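Local coordinates for protein 5'-Methylthioadenosine Nucleosidase (Arabidopsis thaliana, PDB 2QTT) that is a nucleosidase-type member of the phosphorylase superfamily, built on a mixed beta sheet flanked by helices and modelled here as two subunits with bound adenine, at residues S28-I33 against D109-A114; A39-N44 against A247-A252; A114-G119 against L220-D225; V137-R142 against T185-L190. All coordinates share one frame; numbering follows the deposited sequence.

Contact 1: S28-I33 against D109-A114; sequences SVVFVI and DIIINA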
loop_
_atom_site.group_PDB
_atom_site.type_symbol
_atom_site.label_atom_id
_atom_site.label_comp_id
_atom_site.label_asym_id
_atom_site.label_seq_id
_atom_site.Cartn_x
_atom_site.Cartn_y
_atom_site.Cartn_z
ATOM N N SER A 28 -7.199 11.911 21.551
ATOM C CA SER A 28 -7.782 10.814 20.779
ATOM C C SER A 28 -6.780 9.765 20.291
ATOM O O SER A 28 -5.574 10.036 20.128
ATOM C CB SER A 28 -8.644 11.325 19.600
ATOM O OG SER A 28 -7.862 11.699 18.489
ATOM N N VAL A 29 -7.314 8.569 20.052
ATOM C CA VAL A 29 -6.554 7.474 19.465
ATOM C C VAL A 29 -7.324 6.860 18.294
ATOM O O VAL A 29 -8.560 6.770 18.337
ATOM C CB VAL A 29 -6.193 6.385 20.531
ATOM C CG1 VAL A 29 -7.407 5.977 21.357
ATOM C CG2 VAL A 29 -5.522 5.153 19.880
ATOM N N VAL A 30 -6.619 6.475 17.225
ATOM C CA VAL A 30 -7.286 5.617 16.241
ATOM C C VAL A 30 -6.635 4.230 16.228
ATOM O O VAL A 30 -5.400 4.091 16.203
ATOM C CB VAL A 30 -7.375 6.179 14.800
ATOM C CG1 VAL A 30 -8.145 7.501 14.732
ATOM C CG2 VAL A 30 -6.036 6.322 14.204
ATOM N N PHE A 31 -7.480 3.218 16.276
ATOM C CA PHE A 31 -7.047 1.832 16.082
ATOM C C PHE A 31 -7.222 1.479 14.616
ATOM O O PHE A 31 -8.298 1.710 14.044
ATOM C CB PHE A 31 -7.899 0.866 16.904
ATOM C CG PHE A 31 -7.501 0.776 18.335
ATOM C CD1 PHE A 31 -7.938 1.741 19.247
ATOM C CD2 PHE A 31 -6.696 -0.271 18.778
ATOM C CE1 PHE A 31 -7.582 1.665 20.595
ATOM C CE2 PHE A 31 -6.324 -0.367 20.126
ATOM C CZ PHE A 31 -6.767 0.604 21.039
ATOM N N VAL A 32 -6.178 0.923 14.012
ATOM C CA VAL A 32 -6.287 0.380 12.647
ATOM C C VAL A 32 -6.311 -1.130 12.804
ATOM O O VAL A 32 -5.332 -1.734 13.242
ATOM C CB VAL A 32 -5.104 0.799 11.716
ATOM C CG1 VAL A 32 -5.252 0.146 10.363
ATOM C CG2 VAL A 32 -5.039 2.331 11.552
ATOM N N ILE A 33 -7.453 -1.739 12.489
ATOM C CA ILE A 33 -7.627 -3.190 12.627
ATOM C C ILE A 33 -8.046 -3.756 11.273
ATOM O O ILE A 33 -9.093 -3.381 10.735
ATOM C CB ILE A 33 -8.628 -3.544 13.780
ATOM C CG1 ILE A 33 -8.081 -2.992 15.111
ATOM C CG2 ILE A 33 -8.804 -5.023 13.879
ATOM C CD1 ILE A 33 -8.992 -3.065 16.320
ATOM N N ASP A 109 -4.057 11.629 18.100
ATOM C CA ASP A 109 -2.775 11.866 18.775
ATOM C C ASP A 109 -1.858 10.678 18.597
ATOM O O ASP A 109 -0.640 10.807 18.671
ATOM C CB ASP A 109 -2.949 12.119 20.278
ATOM C CG ASP A 109 -3.678 13.401 20.559
ATOM O OD1 ASP A 109 -3.074 14.477 20.358
ATOM O OD2 ASP A 109 -4.852 13.325 20.958
ATOM N N ILE A 110 -2.454 9.516 18.392
ATOM C CA ILE A 110 -1.698 8.279 18.328
ATOM C C ILE A 110 -2.510 7.231 17.585
ATOM O O ILE A 110 -3.749 7.251 17.609
ATOM C CB ILE A 110 -1.256 7.808 19.777
ATOM C CG1 ILE A 110 -0.428 6.516 19.746
ATOM C CG2 ILE A 110 -2.463 7.694 20.735
ATOM C CD1 ILE A 110 0.454 6.371 21.001
ATOM N N ILE A 111 -1.808 6.329 16.917
ATOM C CA ILE A 111 -2.420 5.281 16.141
ATOM C C ILE A 111 -1.955 3.996 16.733
ATOM O O ILE A 111 -0.781 3.861 17.076
ATOM C CB ILE A 111 -1.936 5.289 14.681
ATOM C CG1 ILE A 111 -2.321 6.591 13.970
ATOM C CG2 ILE A 111 -2.403 4.007 13.931
ATOM C CD1 ILE A 111 -3.548 6.506 13.114
ATOM N N ILE A 112 -2.879 3.053 16.860
ATOM C CA ILE A 112 -2.557 1.713 17.319
ATOM C C ILE A 112 -2.996 0.701 16.271
ATOM O O ILE A 112 -4.196 0.529 16.016
ATOM C CB ILE A 112 -3.213 1.381 18.681
ATOM C CG1 ILE A 112 -2.945 2.514 19.700
ATOM C CG2 ILE A 112 -2.774 -0.030 19.148
ATOM C CD1 ILE A 112 -3.462 2.294 21.146
ATOM N N ASN A 113 -2.013 0.052 15.648
ATOM C CA ASN A 113 -2.277 -1.109 14.799
ATOM C C ASN A 113 -2.388 -2.361 15.680
ATOM O O ASN A 113 -1.401 -2.813 16.267
ATOM C CB ASN A 113 -1.177 -1.255 13.727
ATOM C CG ASN A 113 -1.413 -2.447 12.783
ATOM O OD1 ASN A 113 -0.476 -3.184 12.447
ATOM N ND2 ASN A 113 -2.682 -2.643 12.360
ATOM N N ALA A 114 -3.605 -2.899 15.788
ATOM C CA ALA A 114 -3.868 -4.078 16.611
ATOM C C ALA A 114 -4.356 -5.198 15.725
ATOM O O ALA A 114 -5.176 -4.972 14.846
ATOM C CB ALA A 114 -4.938 -3.760 17.708
#
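Phe31 and Ile112 lie side by side on neighbouring parallel strands, 28-32 and 110-119, of the mixed sheet that forms the centre of this phosphorylase-superfamily fold. Their CA atoms are 4.7 Å apart, and the backbone bonds alternate as parallel pairing requires: Ile112 N gives to Val30 O, while Ile112 O accepts from Val32 N. Ile112 can be followed outward from the sheet. Its CB stands over one face of the Phe31 ring, displaced toward the rim and 4.1 Å from the ring centroid, which makes a CH-pi contact. There the chain divides. CG2 meets Phe31 CE2 at 3.7 Å, whereas CG1, turned anti to the carbonyl carbon (chi1 -50°), runs toward Val29. The terminal CD1 sits between two side chains of strand 28-32, 3.7 Å from Phe31 CZ and equally close to Val29 CG2. Ala252 and Ile256 of helix 234-259 also pack on Phe31. On the reverse face Val32 CG2 reaches Ile111 CG2 under helix 92-106. Where the pairing begins, Ser28 N donates to Asp109 OD2 at 2.8 Å, an oxygen shared with Ser27 N. Where it ends, Val32 O is gripped twice: Asn113 ND2 (2.9 Å) and Ala114 N (3.3 Å) reach it from opposite faces of its carbonyl plane, and Lys221 NZ holds Asn113 OD1.

Contact 2: A39-N44 against A247-A252; sequences ALPLVN and ALEGTA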
loop_
_atom_site.group_PDB
_atom_site.type_symbol
_atom_site.label_atom_id
_atom_site.label_comp_id
_atom_site.label_asym_id
_atom_site.label_seq_id
_atom_site.Cartn_x
_atom_site.Cartn_y
_atom_site.Cartn_z
ATOM N N ALA A 39 -11.964 -6.458 15.501
ATOM C CA ALA A 39 -12.392 -5.161 16.020
ATOM C C ALA A 39 -13.637 -5.232 16.907
ATOM O O ALA A 39 -13.747 -4.501 17.881
ATOM C CB ALA A 39 -12.615 -4.174 14.863
ATOM N N LEU A 40 -14.572 -6.117 16.557
ATOM C CA LEU A 40 -15.886 -6.166 17.227
ATOM C C LEU A 40 -15.843 -6.289 18.758
ATOM O O LEU A 40 -16.598 -5.584 19.443
ATOM C CB LEU A 40 -16.780 -7.273 16.629
ATOM C CG LEU A 40 -17.116 -7.228 15.137
ATOM C CD1 LEU A 40 -18.206 -8.286 14.784
ATOM C CD2 LEU A 40 -17.528 -5.833 14.650
ATOM N N PRO A 41 -14.986 -7.177 19.306
ATOM C CA PRO A 41 -14.907 -7.278 20.778
ATOM C C PRO A 41 -14.467 -5.973 21.464
ATOM O O PRO A 41 -14.974 -5.630 22.527
ATOM C CB PRO A 41 -13.880 -8.396 20.989
ATOM C CG PRO A 41 -13.908 -9.179 19.718
ATOM C CD PRO A 41 -14.089 -8.151 18.660
ATOM N N LEU A 42 -13.545 -5.240 20.851
ATOM C CA LEU A 42 -13.159 -3.931 21.376
ATOM C C LEU A 42 -14.310 -2.924 21.235
ATOM O O LEU A 42 -14.590 -2.158 22.160
ATOM C CB LEU A 42 -11.879 -3.437 20.681
ATOM C CG LEU A 42 -11.070 -2.264 21.238
ATOM C CD1 LEU A 42 -10.590 -2.476 22.687
ATOM C CD2 LEU A 42 -9.877 -2.009 20.301
ATOM N N VAL A 43 -14.992 -2.949 20.090
ATOM C CA VAL A 43 -16.180 -2.127 19.862
ATOM C C VAL A 43 -17.263 -2.416 20.904
ATOM O O VAL A 43 -17.860 -1.481 21.448
ATOM C CB VAL A 43 -16.764 -2.356 18.461
ATOM C CG1 VAL A 43 -18.199 -1.731 18.339
ATOM C CG2 VAL A 43 -15.823 -1.803 17.416
ATOM N N ASN A 44 -17.511 -3.699 21.162
ATOM C CA ASN A 44 -18.521 -4.141 22.138
ATOM C C ASN A 44 -18.117 -3.759 23.565
ATOM O O ASN A 44 -18.928 -3.244 24.334
ATOM C CB ASN A 44 -18.746 -5.661 22.050
ATOM C CG ASN A 44 -19.529 -6.091 20.801
ATOM O OD1 ASN A 44 -19.514 -7.272 20.429
ATOM N ND2 ASN A 44 -20.218 -5.149 20.164
ATOM N N ALA A 247 -7.748 -12.372 23.814
ATOM C CA ALA A 247 -6.491 -11.858 24.395
ATOM C C ALA A 247 -6.132 -10.487 23.829
ATOM O O ALA A 247 -5.749 -9.594 24.576
ATOM C CB ALA A 247 -5.312 -12.837 24.200
ATOM N N LEU A 248 -6.247 -10.324 22.513
ATOM C CA LEU A 248 -5.976 -9.017 21.896
ATOM C C LEU A 248 -6.898 -7.932 22.469
ATOM O O LEU A 248 -6.443 -6.830 22.789
ATOM C CB LEU A 248 -6.093 -9.091 20.362
ATOM C CG LEU A 248 -5.823 -7.806 19.572
ATOM C CD1 LEU A 248 -4.357 -7.326 19.691
ATOM C CD2 LEU A 248 -6.206 -8.001 18.117
ATOM N N GLU A 249 -8.188 -8.242 22.614
ATOM C CA GLU A 249 -9.133 -7.268 23.152
ATOM C C GLU A 249 -8.767 -6.883 24.586
ATOM O O GLU A 249 -8.746 -5.694 24.935
ATOM C CB GLU A 249 -10.583 -7.790 23.098
ATOM C CG GLU A 249 -10.966 -8.535 21.802
ATOM C CD GLU A 249 -10.579 -7.793 20.490
ATOM O OE1 GLU A 249 -10.955 -6.605 20.324
ATOM O OE2 GLU A 249 -9.913 -8.405 19.628
ATOM N N GLY A 250 -8.474 -7.894 25.411
ATOM C CA GLY A 250 -8.065 -7.668 26.802
ATOM C C GLY A 250 -6.843 -6.771 26.926
ATOM O O GLY A 250 -6.795 -5.871 27.761
ATOM N N THR A 251 -5.856 -7.004 26.076
ATOM C CA THR A 251 -4.673 -6.137 26.037
ATOM C C THR A 251 -5.009 -4.733 25.512
ATOM O O THR A 251 -4.606 -3.750 26.115
ATOM C CB THR A 251 -3.516 -6.803 25.267
ATOM O OG1 THR A 251 -3.153 -8.025 25.938
ATOM C CG2 THR A 251 -2.307 -5.886 25.209
ATOM N N ALA A 252 -5.766 -4.630 24.415
ATOM C CA ALA A 252 -6.150 -3.310 23.882
ATOM C C ALA A 252 -6.933 -2.470 24.895
ATOM O O ALA A 252 -6.708 -1.264 25.005
ATOM C CB ALA A 252 -6.910 -3.433 22.550
#
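Glu249 folds sharply at chi2 (-49°), with CG anti to its carbonyl carbon, and this bend carries its carboxylate up against Pro41 and Leu42; Leu42 in turn sends CG anti to the backbone N (chi1 -166°), which directs its two methyl groups to Ala252. The two helical segments, 39-44 and 247-252, approach to 9.0 Å between axes and cross at -43°, a gap bridged by these four side chains. Pro41 lies obliquely across the Glu249 chain, with its ring atom CG 3.7 Å from Glu249 CD; the still shorter carbon approach in this pair is doubtful in the model. Beside it, Glu249 OE1 sits 3.3 Å from Leu42 CB and 3.0 Å from Leu42 N. That nitrogen belongs to the kink in the helix: neither Pro41 N nor Leu42 N has a bond to the preceding turn, and regular bonding resumes with Val43 N to Ala39 O. The carboxylate of the buried Glu249 lies next to the part of the helix where the backbone pattern is interrupted. One turn further along the second helix the contact becomes apolar, with Ala252 CB 3.8 Å from Leu42 CD1 and 4.0 Å from Leu42 CD2, the leucine fork straddling a single methyl. Beneath, Ala39 rests on Val76 and Cys78 of strand 72-78, and Leu248 on Leu220 and Ala222 of strand 217-226. The arrangement is that of two neighbouring helices in one helical layer packed on a central sheet, as in the alpha/beta fold of the phosphorylase superfamily.

Contact 3: A114-G119 against L220-D225; sequences AGTCGG and LKAVTD. With ADE (adenine), chain C.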
loop_
_atom_site.group_PDB
_atom_site.type_symbol
_atom_site.label_atom_id
_atom_site.label_comp_id
_atom_site.label_asym_id
_atom_site.label_seq_id
_atom_site.Cartn_x
_atom_site.Cartn_y
_atom_site.Cartn_z
ATOM N N ALA A 114 -3.605 -2.899 15.788
ATOM C CA ALA A 114 -3.868 -4.078 16.611
ATOM C C ALA A 114 -4.356 -5.198 15.725
ATOM O O ALA A 114 -5.176 -4.972 14.846
ATOM C CB ALA A 114 -4.938 -3.760 17.708
ATOM N N GLY A 115 -3.852 -6.408 15.934
ATOM C CA GLY A 115 -4.369 -7.550 15.199
ATOM C C GLY A 115 -3.656 -8.829 15.572
ATOM O O GLY A 115 -2.683 -8.799 16.331
ATOM N N THR A 116 -4.136 -9.943 15.025
ATOM C CA THR A 116 -3.503 -11.235 15.211
ATOM C C THR A 116 -2.437 -11.419 14.121
ATOM O O THR A 116 -2.501 -10.775 13.065
ATOM C CB THR A 116 -4.531 -12.390 15.208
ATOM O OG1 THR A 116 -5.166 -12.464 13.927
ATOM C CG2 THR A 116 -5.602 -12.181 16.315
ATOM N N CYS A 117 -1.445 -12.268 14.383
ATOM C CA CYS A 117 -0.298 -12.434 13.473
ATOM C C CYS A 117 0.377 -13.780 13.713
ATOM O O CYS A 117 -0.010 -14.527 14.615
ATOM C CB CYS A 117 0.720 -11.309 13.716
ATOM S SG CYS A 117 1.539 -11.430 15.313
ATOM N N GLY A 118 1.381 -14.097 12.903
ATOM C CA GLY A 118 2.159 -15.312 13.113
ATOM C C GLY A 118 3.334 -14.986 14.011
ATOM O O GLY A 118 3.697 -13.811 14.158
ATOM N N GLY A 119 3.913 -16.010 14.629
ATOM C CA GLY A 119 5.080 -15.805 15.493
ATOM C C GLY A 119 6.104 -16.914 15.327
ATOM O O GLY A 119 5.782 -17.995 14.811
ATOM N N LEU A 220 0.023 -3.703 18.710
ATOM C CA LEU A 220 -0.326 -4.813 19.600
ATOM C C LEU A 220 -0.583 -6.019 18.703
ATOM O O LEU A 220 -1.531 -6.008 17.900
ATOM C CB LEU A 220 -1.579 -4.498 20.413
ATOM C CG LEU A 220 -1.566 -3.286 21.344
ATOM C CD1 LEU A 220 -2.989 -2.991 21.870
ATOM C CD2 LEU A 220 -0.540 -3.509 22.499
ATOM N N LYS A 221 0.280 -7.027 18.791
ATOM C CA LYS A 221 0.251 -8.139 17.829
ATOM C C LYS A 221 0.139 -9.470 18.562
ATOM O O LYS A 221 1.040 -9.856 19.326
ATOM C CB LYS A 221 1.466 -8.124 16.882
ATOM C CG LYS A 221 1.504 -6.941 15.900
ATOM C CD LYS A 221 0.520 -7.129 14.768
ATOM C CE LYS A 221 0.174 -5.815 14.098
ATOM N NZ LYS A 221 -0.403 -5.988 12.727
ATOM N N ALA A 222 -0.988 -10.143 18.331
ATOM C CA ALA A 222 -1.349 -11.306 19.110
ATOM C C ALA A 222 -1.095 -12.596 18.316
ATOM O O ALA A 222 -1.675 -12.822 17.250
ATOM C CB ALA A 222 -2.847 -11.204 19.586
ATOM N N VAL A 223 -0.220 -13.442 18.842
ATOM C CA VAL A 223 0.249 -14.597 18.077
ATOM C C VAL A 223 -0.836 -15.704 18.002
ATOM O O VAL A 223 -1.112 -16.368 18.999
ATOM C CB VAL A 223 1.570 -15.166 18.654
ATOM C CG1 VAL A 223 2.054 -16.313 17.795
ATOM C CG2 VAL A 223 2.658 -14.076 18.685
ATOM N N THR A 224 -1.430 -15.895 16.826
ATOM C CA THR A 224 -2.431 -16.966 16.645
ATOM C C THR A 224 -1.851 -18.229 16.042
ATOM O O THR A 224 -2.512 -19.277 16.050
ATOM C CB THR A 224 -3.602 -16.574 15.701
ATOM O OG1 THR A 224 -3.099 -16.023 14.477
ATOM C CG2 THR A 224 -4.539 -15.606 16.368
ATOM N N ASP A 225 -0.646 -18.131 15.479
ATOM C CA ASP A 225 -0.021 -19.279 14.820
ATOM C C ASP A 225 1.495 -19.233 14.902
ATOM O O ASP A 225 2.108 -18.158 14.842
ATOM C CB ASP A 225 -0.455 -19.367 13.361
ATOM C CG ASP A 225 -0.060 -18.141 12.561
ATOM O OD1 ASP A 225 -0.679 -17.067 12.726
ATOM O OD2 ASP A 225 0.880 -18.254 11.767
HETATM N N9 ADE C . -1.902 -12.968 9.980
HETATM C C8 ADE C . -2.270 -13.964 10.852
HETATM N N7 ADE C . -1.434 -14.983 10.877
HETATM C C5 ADE C . -0.453 -14.631 9.955
HETATM C C6 ADE C . 0.725 -15.270 9.499
HETATM N N6 ADE C . 1.135 -16.466 9.926
HETATM N N1 ADE C . 1.479 -14.642 8.571
HETATM C C2 ADE C . 1.087 -13.440 8.128
HETATM N N3 ADE C . 0.004 -12.744 8.478
HETATM C C4 ADE C . -0.727 -13.393 9.402
HETATM O O HOH W 1 -2.351 -8.265 12.494
#
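Segments 114-119 and 220-225 pair as parallel strands twisted by 45°, through backbone bonds such as Ala222 N to Gly115 O (2.9 Å) and Thr224 N to Cys117 O. The next bond, Gly119 N to Asp225 O, skips one residue on the second strand, consistent with a bulge at Thr224. Thr116, on the face of Ala114 and Ala222, meets Thr224, the two side chains crossing at about a right angle and pressed together more tightly than usual, with Thr224 CG2 3.4 Å from Thr116 CB. On the other face Cys117 SG rests on Lys221 CB at 3.7 Å. Lys221 bends at chi2 (-76°) and carries its amine out from the face it shares with Cys117, to where water 1 bridges Lys221 NZ to Thr116 O; the water accepts from the amine and donates to the carbonyl at 2.6 Å. The amine's main partner is Asp200, in a salt bridge. Near the bulge, Asp225 holds CG between its backbone N and carbonyl carbon (chi1 61°), turning the carboxylate toward adenine. Its OD2 accepts from adenine N6 at 2.6 Å in a bent bond, while OD1 takes the Thr224 hydroxyl on its anti lone pair at 3.2 Å and lies 2.9 Å from adenine N7. Adenine lies close along the first strand, its C5 3.5 Å from Gly118 N, where the absence of a side chain lets base and carboxylate approach together. Lys199 NZ binds the base as well. Thr224 OG1 thus probably limits rotation of the carboxylate, so that both oxygens face the N6/N7 side of adenine.

Contact 4: V137-R142 against T185-L190; sequences VFHDRR and TQDETL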
loop_
_atom_site.group_PDB
_atom_site.type_symbol
_atom_site.label_atom_id
_atom_site.label_comp_id
_atom_site.label_asym_id
_atom_site.label_seq_id
_atom_site.Cartn_x
_atom_site.Cartn_y
_atom_site.Cartn_z
ATOM N N VAL A 137 9.613 -4.007 9.828
ATOM C CA VAL A 137 10.240 -4.082 8.512
ATOM C C VAL A 137 9.281 -4.787 7.547
ATOM O O VAL A 137 8.316 -5.410 7.982
ATOM C CB VAL A 137 11.581 -4.884 8.530
ATOM C CG1 VAL A 137 12.674 -4.135 9.268
ATOM C CG2 VAL A 137 11.386 -6.288 9.078
ATOM N N PHE A 138 9.553 -4.675 6.249
ATOM C CA PHE A 138 8.953 -5.528 5.202
ATOM C C PHE A 138 9.880 -6.686 4.855
ATOM O O PHE A 138 11.113 -6.505 4.793
ATOM C CB PHE A 138 8.768 -4.741 3.913
ATOM C CG PHE A 138 7.757 -3.628 4.004
ATOM C CD1 PHE A 138 6.417 -3.877 3.740
ATOM C CD2 PHE A 138 8.164 -2.330 4.300
ATOM C CE1 PHE A 138 5.471 -2.860 3.801
ATOM C CE2 PHE A 138 7.236 -1.292 4.362
ATOM C CZ PHE A 138 5.883 -1.556 4.110
ATOM N N HIS A 139 9.303 -7.854 4.574
ATOM C CA HIS A 139 10.092 -8.969 4.046
ATOM C C HIS A 139 9.886 -9.194 2.540
ATOM O O HIS A 139 10.553 -10.041 1.948
ATOM C CB HIS A 139 9.888 -10.281 4.825
ATOM C CG HIS A 139 8.461 -10.614 5.149
ATOM N ND1 HIS A 139 7.607 -11.244 4.261
ATOM C CD2 HIS A 139 7.754 -10.443 6.289
ATOM C CE1 HIS A 139 6.430 -11.422 4.840
ATOM N NE2 HIS A 139 6.492 -10.937 6.069
ATOM N N ASP A 140 8.990 -8.427 1.920
ATOM C CA ASP A 140 8.655 -8.682 0.503
ATOM C C ASP A 140 8.850 -7.487 -0.425
ATOM O O ASP A 140 8.237 -7.400 -1.495
ATOM C CB ASP A 140 7.228 -9.246 0.393
ATOM C CG ASP A 140 6.164 -8.218 0.706
ATOM O OD1 ASP A 140 6.496 -7.190 1.357
ATOM O OD2 ASP A 140 5.002 -8.443 0.306
ATOM N N ARG A 141 9.700 -6.553 -0.028
ATOM C CA ARG A 141 10.044 -5.458 -0.924
ATOM C C ARG A 141 11.538 -5.506 -1.220
ATOM O O ARG A 141 12.321 -4.766 -0.623
ATOM C CB ARG A 141 9.607 -4.081 -0.360
ATOM C CG ARG A 141 8.184 -4.086 0.250
ATOM C CD ARG A 141 7.594 -2.700 0.364
ATOM N NE ARG A 141 8.476 -1.714 1.012
ATOM C CZ ARG A 141 8.148 -0.428 1.167
ATOM N NH1 ARG A 141 6.975 0.027 0.717
ATOM N NH2 ARG A 141 8.983 0.408 1.759
ATOM N N ARG A 142 11.913 -6.389 -2.146
ATOM C CA ARG A 142 13.320 -6.679 -2.430
ATOM C C ARG A 142 13.774 -5.855 -3.622
ATOM O O ARG A 142 13.324 -6.074 -4.764
ATOM C CB ARG A 142 13.537 -8.178 -2.677
ATOM C CG ARG A 142 13.006 -9.130 -1.569
ATOM C CD ARG A 142 13.077 -10.587 -2.031
ATOM N NE ARG A 142 12.584 -10.701 -3.414
ATOM C CZ ARG A 142 11.357 -11.076 -3.756
ATOM N NH1 ARG A 142 10.502 -11.455 -2.818
ATOM N NH2 ARG A 142 11.003 -11.103 -5.039
ATOM N N THR A 185 10.614 -19.494 0.929
ATOM C CA THR A 185 11.971 -19.493 1.444
ATOM C C THR A 185 12.585 -18.096 1.333
ATOM O O THR A 185 13.299 -17.668 2.241
ATOM C CB THR A 185 12.851 -20.543 0.771
ATOM O OG1 THR A 185 12.153 -21.792 0.745
ATOM C CG2 THR A 185 14.214 -20.717 1.549
ATOM N N GLN A 186 12.289 -17.393 0.237
ATOM C CA GLN A 186 12.770 -16.023 0.043
ATOM C C GLN A 186 12.262 -15.111 1.168
ATOM O O GLN A 186 13.031 -14.332 1.722
ATOM C CB GLN A 186 12.381 -15.468 -1.338
ATOM C CG GLN A 186 12.857 -14.026 -1.591
ATOM C CD GLN A 186 14.383 -13.921 -1.633
ATOM O OE1 GLN A 186 14.996 -14.168 -2.660
ATOM N NE2 GLN A 186 14.991 -13.544 -0.507
ATOM N N ASP A 187 10.978 -15.239 1.505
ATOM C CA ASP A 187 10.392 -14.521 2.629
ATOM C C ASP A 187 11.144 -14.844 3.941
ATOM O O ASP A 187 11.549 -13.951 4.678
ATOM C CB ASP A 187 8.912 -14.895 2.799
ATOM C CG ASP A 187 8.051 -14.513 1.609
ATOM O OD1 ASP A 187 8.437 -13.615 0.814
ATOM O OD2 ASP A 187 6.969 -15.128 1.466
ATOM N N GLU A 188 11.333 -16.132 4.203
ATOM C CA GLU A 188 11.969 -16.610 5.425
ATOM C C GLU A 188 13.380 -16.073 5.541
ATOM O O GLU A 188 13.821 -15.665 6.608
ATOM C CB GLU A 188 11.980 -18.145 5.427
ATOM C CG GLU A 188 12.400 -18.785 6.734
ATOM C CD GLU A 188 12.661 -20.278 6.558
ATOM O OE1 GLU A 188 13.328 -20.665 5.574
ATOM O OE2 GLU A 188 12.174 -21.051 7.397
ATOM N N THR A 189 14.089 -16.058 4.424
ATOM C CA THR A 189 15.450 -15.531 4.365
ATOM C C THR A 189 15.538 -14.080 4.871
ATOM O O THR A 189 16.413 -13.768 5.700
ATOM C CB THR A 189 16.012 -15.675 2.933
ATOM O OG1 THR A 189 16.034 -17.068 2.605
ATOM C CG2 THR A 189 17.401 -15.098 2.816
ATOM N N LEU A 190 14.646 -13.201 4.394
ATOM C CA LEU A 190 14.624 -11.826 4.905
ATOM C C LEU A 190 14.201 -11.762 6.369
ATOM O O LEU A 190 14.816 -11.060 7.162
ATOM C CB LEU A 190 13.745 -10.901 4.058
ATOM C CG LEU A 190 14.458 -10.159 2.933
ATOM C CD1 LEU A 190 14.670 -11.011 1.686
ATOM C CD2 LEU A 190 13.678 -8.904 2.569
HETATM O O HOH W 2 10.523 -12.193 0.105
#
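Leu190 and Arg142 meet where the turn after strand 130-138 of this phosphorylase-superfamily alpha/beta fold packs on the first turns of helix 185-193, a junction at the interface between the two subunits. In the first shell, Leu190 CD2 presses on His139 O at 3.4 Å, and Leu190 CB faces His139 CB at 4.0 Å. Arg142 runs along one side of the helix: its CG and CD lie against Leu190 CD1, and CD passes 3.5 Å from Gln186 CG, one turn back. A bend at chi3 (-44°) swings the guanidinium round so that its plane and the Gln186 amide are 25° apart. Polar groups are joined through water 2, which donates to His139 O (2.8 Å) and to Asp187 OD1 (2.6 Å) and accepts in the plane of the guanidinium from Arg142 NH1 (3.0 Å). One water thereby links the turn, the arginine and the helix, although the segments share no direct hydrogen bond. Farther out, Ser184 OG receives Asp187 N, and Asp140 OD2 accepts from Asp179 N. Arg142 NE forms a salt bridge with Asp182 OD1 of the second subunit, while Arg142 NH2 and Asp187 OD2 pair with Asp187 OD2 and Arg142 NH2, respectively, of that subunit.

Contacts 1 and 3 share strand 110-119, flanked first by strand 28-32 and then by strand 217-226; Asn113 O and Leu220 N, 3.0 Å apart, probably form a hydrogen bond between them. Contact 2 lies over both: Phe31 CE2 is 3.9 Å from Leu42 CD2, and Leu248 CD2 is 3.5 Å from Gly115 CA. Adenine sits at contact 3, about 10 Å from the Asn113 side chain and about 13 Å from that of Glu249. Contact 4 touches none of the others, its nearest atoms being about 9 Å from contact 3, yet the His139 side chain lies about 6 Å from adenine, which suggests that this junction, whose Arg142 and Asp187 bind the second subunit, lies near the adenine pocket.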